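Local coordinates for adenosylmethionine-8-amino-7-oxononanoate aminotransferase (Methanocaldococcus jannaschii, PDB 6ZHK) that transfers amino groups as a thermostable D-amino acid transaminase of the class-III pyridoxal 5'-phosphate-dependent aminotransferase family, at the interface of chains A and B. Sequence-based numbering; all coordinates share one arbitrary frame. Chains: chain A/B, Adenosylmethionine-8-amino-7-oxononanoate aminotransferase.

The homodimer of this class-III aminotransferase is held together in part by two unlike patches, contact 1 and contact 2, whose C-alpha centres lie about 34 Å apart and which share no residue. Contact 1 sets the N-terminal helix 10-20 and strand 38-43 of chain A against strand 94-95 and helix 96-108 of chain B; it recurs with the chains exchanged. Contact 2 pairs the same segments of both subunits, around residues 160 and 178-180, and so straddles the axis. Both are mainly apolar, each with a water between the chains.

Contact 1: the interface of chains A and B. Residues chain A 13, 16-17, 21, 23, 31, 38; chain B 94-95, 98-99.
B:Ile99, on helix 96-108, is the knob of this dimer contact in a class-III aminotransferase: it enters a groove between the N-terminal helix 10-20 and strand 38-43 of chain A, and its branches divide the groove among them. CG1 stands anti to the carbonyl carbon (chi1 -66°), which leaves the CG2 methyl anti to the backbone N and turned to the helix, 3.6 Å from CB of A:Trp16 and equally close to the carbonyl oxygen of A:Leu13. The other branch runs past A:Asp17, its CG1 methylene 3.8 Å from the aspartate CB, and ends at CD1, which meets CG2 of A:Ile38 tip to tip.

A:Ile38 also pairs with B:Gly94 in a parallel beta bridge between the subunits. Its CD1 methyl lies tightly over the glycine CA, at 3.2 Å, on the side of the glycine where a beta carbon would project.

A:Ile21 covers the start of the same B helix, sending its CD1 to within 3.6 Å of the carbonyl oxygen of B:Ser98 and close to the hydroxyl OG.

The carboxylate of A:Asp17 is fixed from within its own chain. NE2 of A:His23, with the acceptor in its ring plane, bonds OD1 from above the carboxylate plane, while the A:Tyr31 hydroxyl takes the syn lone pair of OD2 at 2.7 Å. OD1 also takes part in a bridge between the chains: water 1 lies 3.0 Å from it and also contacts OG of B:Ser98 and the backbone N of B:Asn95. On that side, OD1 of B:Asn95 caps the helix by receiving the backbone N of B:Ser98 at 3.0 Å.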
# COMPACT_ATOMS: atom_id res chain seq x y z
N LEU A 13 15.95 -23.43 0.85
CA LEU A 13 15.15 -22.32 0.34
C LEU A 13 13.70 -22.78 0.21
O LEU A 13 12.79 -22.08 0.64
CB LEU A 13 15.63 -21.77 -1.01
CG LEU A 13 16.90 -20.92 -0.98
CD1 LEU A 13 17.34 -20.53 -2.40
CD2 LEU A 13 16.73 -19.66 -0.10
N TRP A 16 12.16 -23.22 3.68
CA TRP A 16 11.94 -21.95 4.38
C TRP A 16 10.76 -21.23 3.74
O TRP A 16 9.92 -20.65 4.42
CB TRP A 16 13.21 -21.08 4.32
CG TRP A 16 14.34 -21.56 5.18
CD1 TRP A 16 14.32 -22.54 6.15
CD2 TRP A 16 15.67 -21.03 5.20
NE1 TRP A 16 15.54 -22.67 6.73
CE2 TRP A 16 16.39 -21.75 6.19
CE3 TRP A 16 16.33 -20.03 4.47
CZ2 TRP A 16 17.72 -21.47 6.45
CZ3 TRP A 16 17.65 -19.75 4.75
CH2 TRP A 16 18.33 -20.47 5.73
N ASP A 17 10.67 -21.32 2.42
CA ASP A 17 9.56 -20.72 1.71
C ASP A 17 8.23 -21.25 2.27
O ASP A 17 7.30 -20.49 2.58
CB ASP A 17 9.71 -21.01 0.22
CG ASP A 17 8.73 -20.29 -0.68
OD1 ASP A 17 8.35 -19.08 -0.34
OD2 ASP A 17 8.31 -20.93 -1.69
N ILE A 21 6.64 -18.29 4.97
CA ILE A 21 5.88 -17.29 4.24
C ILE A 21 4.42 -17.71 4.07
O ILE A 21 4.13 -18.81 3.57
CB ILE A 21 6.49 -17.01 2.87
CG1 ILE A 21 7.91 -16.47 3.04
CG2 ILE A 21 5.57 -16.08 2.04
CD1 ILE A 21 8.59 -16.04 1.70
N HIS A 23 1.80 -17.03 1.77
CA HIS A 23 1.79 -16.44 0.42
C HIS A 23 0.44 -15.80 0.14
O HIS A 23 -0.58 -16.23 0.68
CB HIS A 23 2.05 -17.52 -0.64
CG HIS A 23 3.50 -17.86 -0.75
ND1 HIS A 23 4.23 -17.49 -1.87
CD2 HIS A 23 4.35 -18.49 0.10
CE1 HIS A 23 5.50 -17.87 -1.72
NE2 HIS A 23 5.59 -18.51 -0.49
N TYR A 31 0.24 -25.50 -1.59
CA TYR A 31 1.53 -24.96 -1.95
C TYR A 31 2.63 -25.77 -1.25
O TYR A 31 3.67 -26.07 -1.82
CB TYR A 31 1.52 -23.47 -1.56
CG TYR A 31 2.74 -22.71 -2.00
CD1 TYR A 31 2.81 -22.14 -3.27
CD2 TYR A 31 3.83 -22.53 -1.15
CE1 TYR A 31 3.92 -21.42 -3.69
CE2 TYR A 31 4.98 -21.88 -1.59
CZ TYR A 31 5.01 -21.29 -2.85
OH TYR A 31 6.14 -20.65 -3.29
N ILE A 38 10.71 -20.93 -7.73
CA ILE A 38 11.41 -19.97 -6.87
C ILE A 38 12.34 -19.18 -7.77
O ILE A 38 13.28 -19.72 -8.34
CB ILE A 38 12.13 -20.61 -5.66
CG1 ILE A 38 11.19 -21.42 -4.77
CG2 ILE A 38 12.87 -19.52 -4.86
CD1 ILE A 38 10.02 -20.63 -4.25
N GLY B 94 7.65 -18.24 -5.44
CA GLY B 94 8.54 -17.75 -4.40
C GLY B 94 9.65 -16.92 -5.03
O GLY B 94 9.80 -16.88 -6.27
N ASN B 95 10.37 -16.14 -4.20
CA ASN B 95 11.55 -15.48 -4.72
C ASN B 95 12.63 -15.50 -3.63
O ASN B 95 12.29 -15.62 -2.45
CB ASN B 95 11.33 -14.11 -5.37
CG ASN B 95 10.99 -13.02 -4.37
OD1 ASN B 95 11.59 -12.92 -3.31
ND2 ASN B 95 10.07 -12.15 -4.75
N SER B 98 12.74 -12.68 -0.55
CA SER B 98 11.59 -12.72 0.38
C SER B 98 11.71 -13.93 1.32
O SER B 98 11.30 -13.87 2.48
CB SER B 98 10.26 -12.74 -0.36
OG SER B 98 10.12 -14.03 -0.97
N ILE B 99 12.33 -15.03 0.84
CA ILE B 99 12.45 -16.23 1.65
C ILE B 99 13.48 -15.99 2.75
O ILE B 99 13.26 -16.35 3.92
CB ILE B 99 12.82 -17.47 0.78
CG1 ILE B 99 11.69 -17.83 -0.19
CG2 ILE B 99 13.16 -18.67 1.68
CD1 ILE B 99 12.18 -18.65 -1.39
O HOH W 1 8.94 -16.45 -1.70

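Contact 2: the interface of chains A and B. Residues chain A 130, 146, 160-161, 178, 180, 229; chain B 160, 177-178, 180.
The carbonyl oxygens of A:Leu178 and B:Leu178 face one another across the dimer axis of this class-III aminotransferase and share water 2, which lies 2.8 Å from O of A:Leu178 and 2.7 Å from O of B:Leu178. Each oxygen belongs to the end of a 3-10 helix, 173-178, and no direct polar bond joins the chains in this patch; the side-chain contacts around the bridge are apolar.

B:Leu178 buries more surface than any other residue here. Its CG stands anti to the carbonyl carbon (chi1 -54°), which carries the two methyls into chain A. CD2 lies over a face of the A:Phe180 ring, 3.9 Å from the centroid and displaced toward the CG side of the rim, a CH-pi contact. The same methyl is approached by the CE2 corner of A:Phe229 at 4.0 Å, while CD1 points to CG2 of A:Ile130 on helix 122-140.

A:Phe180 holds its ring between the backbone N and the carbonyl carbon (chi1 57°), a setting that lays the face against the leucine and brings CD2 to 3.5 Å from O of B:Leu178. An alanine here would probably leave the CD2 methyl of B:Leu178 without its aromatic face and open a gap beside the leucine's CB and carbonyl oxygen. B:Phe180 and A:Leu178 repeat the arrangement with the chains exchanged.

Nearby, the two Val160 side chains cross at about a right angle, CG1 of A:Val160 meeting CG1 of B:Val160 at 3.8 Å. The CB of B:Val160 sits against the backbone N of A:Gly161 and its CG2 against the glycine CA; the absence of a side chain there probably helps the valine pack on helix 160-165 of chain A. At the far end, CG2 of A:Thr146 touches the B:Pro177 ring at CB, 4.1 Å away.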
# COMPACT_ATOMS: atom_id res chain seq x y z
N ILE A 130 -11.85 6.87 -3.56
CA ILE A 130 -13.10 6.76 -2.82
C ILE A 130 -13.20 7.95 -1.85
O ILE A 130 -14.26 8.57 -1.74
CB ILE A 130 -13.19 5.38 -2.09
CG1 ILE A 130 -13.55 4.27 -3.08
CG2 ILE A 130 -14.13 5.38 -0.87
CD1 ILE A 130 -13.33 2.85 -2.44
N THR A 146 -23.50 8.73 0.36
CA THR A 146 -22.76 7.78 1.18
C THR A 146 -22.65 6.43 0.47
O THR A 146 -21.92 5.56 0.93
CB THR A 146 -23.41 7.59 2.55
OG1 THR A 146 -24.71 7.07 2.31
CG2 THR A 146 -23.59 8.88 3.30
N VAL A 160 -10.25 -2.79 2.73
CA VAL A 160 -11.71 -2.79 3.01
C VAL A 160 -12.47 -1.86 2.05
O VAL A 160 -13.53 -2.19 1.55
CB VAL A 160 -11.96 -2.45 4.48
CG1 VAL A 160 -13.42 -2.14 4.78
CG2 VAL A 160 -11.48 -3.64 5.34
N GLY A 161 -11.95 -0.66 1.83
CA GLY A 161 -12.56 0.24 0.87
C GLY A 161 -12.60 -0.32 -0.55
O GLY A 161 -13.68 -0.26 -1.21
N LEU A 178 -18.00 -5.99 7.24
CA LEU A 178 -17.03 -4.90 7.38
C LEU A 178 -17.10 -3.93 6.20
O LEU A 178 -16.44 -2.89 6.22
CB LEU A 178 -15.61 -5.43 7.43
CG LEU A 178 -15.31 -6.53 8.45
CD1 LEU A 178 -13.82 -6.89 8.34
CD2 LEU A 178 -15.74 -6.05 9.84
N PHE A 180 -18.69 -1.23 3.39
CA PHE A 180 -19.74 -0.23 3.30
C PHE A 180 -20.54 -0.56 2.05
O PHE A 180 -20.00 -1.15 1.12
CB PHE A 180 -19.21 1.22 3.33
CG PHE A 180 -18.20 1.55 2.26
CD1 PHE A 180 -18.61 1.84 0.96
CD2 PHE A 180 -16.85 1.54 2.54
CE1 PHE A 180 -17.69 2.17 -0.02
CE2 PHE A 180 -15.92 1.83 1.56
CZ PHE A 180 -16.34 2.19 0.28
N PHE A 229 -21.73 8.84 -4.03
CA PHE A 229 -20.54 9.68 -4.18
C PHE A 229 -19.63 9.29 -5.35
O PHE A 229 -18.75 10.09 -5.73
CB PHE A 229 -19.76 9.81 -2.87
CG PHE A 229 -19.21 8.50 -2.38
CD1 PHE A 229 -17.99 8.05 -2.90
CD2 PHE A 229 -19.92 7.69 -1.51
CE1 PHE A 229 -17.46 6.83 -2.46
CE2 PHE A 229 -19.36 6.50 -1.04
CZ PHE A 229 -18.13 6.06 -1.51
N VAL B 160 -9.66 2.36 4.54
CA VAL B 160 -10.95 2.29 5.27
C VAL B 160 -10.88 1.35 6.49
O VAL B 160 -11.41 1.66 7.56
CB VAL B 160 -12.11 1.98 4.33
CG1 VAL B 160 -13.38 1.66 5.07
CG2 VAL B 160 -12.35 3.18 3.40
N PRO B 177 -19.58 7.23 7.90
CA PRO B 177 -20.50 6.35 7.17
C PRO B 177 -19.83 5.18 6.44
O PRO B 177 -20.47 4.14 6.22
CB PRO B 177 -21.11 7.33 6.14
CG PRO B 177 -21.14 8.59 6.98
CD PRO B 177 -19.74 8.65 7.54
N LEU B 178 -18.53 5.32 6.15
CA LEU B 178 -17.84 4.24 5.42
C LEU B 178 -17.11 3.27 6.36
O LEU B 178 -16.64 2.22 5.93
CB LEU B 178 -16.80 4.82 4.46
CG LEU B 178 -17.30 5.88 3.47
CD1 LEU B 178 -16.12 6.26 2.56
CD2 LEU B 178 -18.47 5.31 2.67
N PHE B 180 -16.47 0.55 9.50
CA PHE B 180 -17.19 -0.46 10.25
C PHE B 180 -16.98 -0.14 11.74
O PHE B 180 -16.00 0.51 12.10
CB PHE B 180 -16.74 -1.87 9.85
CG PHE B 180 -15.26 -2.15 10.02
CD1 PHE B 180 -14.73 -2.47 11.27
CD2 PHE B 180 -14.42 -2.20 8.93
CE1 PHE B 180 -13.38 -2.78 11.44
CE2 PHE B 180 -13.07 -2.51 9.08
CZ PHE B 180 -12.55 -2.83 10.34
O HOH W 2 -17.55 -0.27 6.37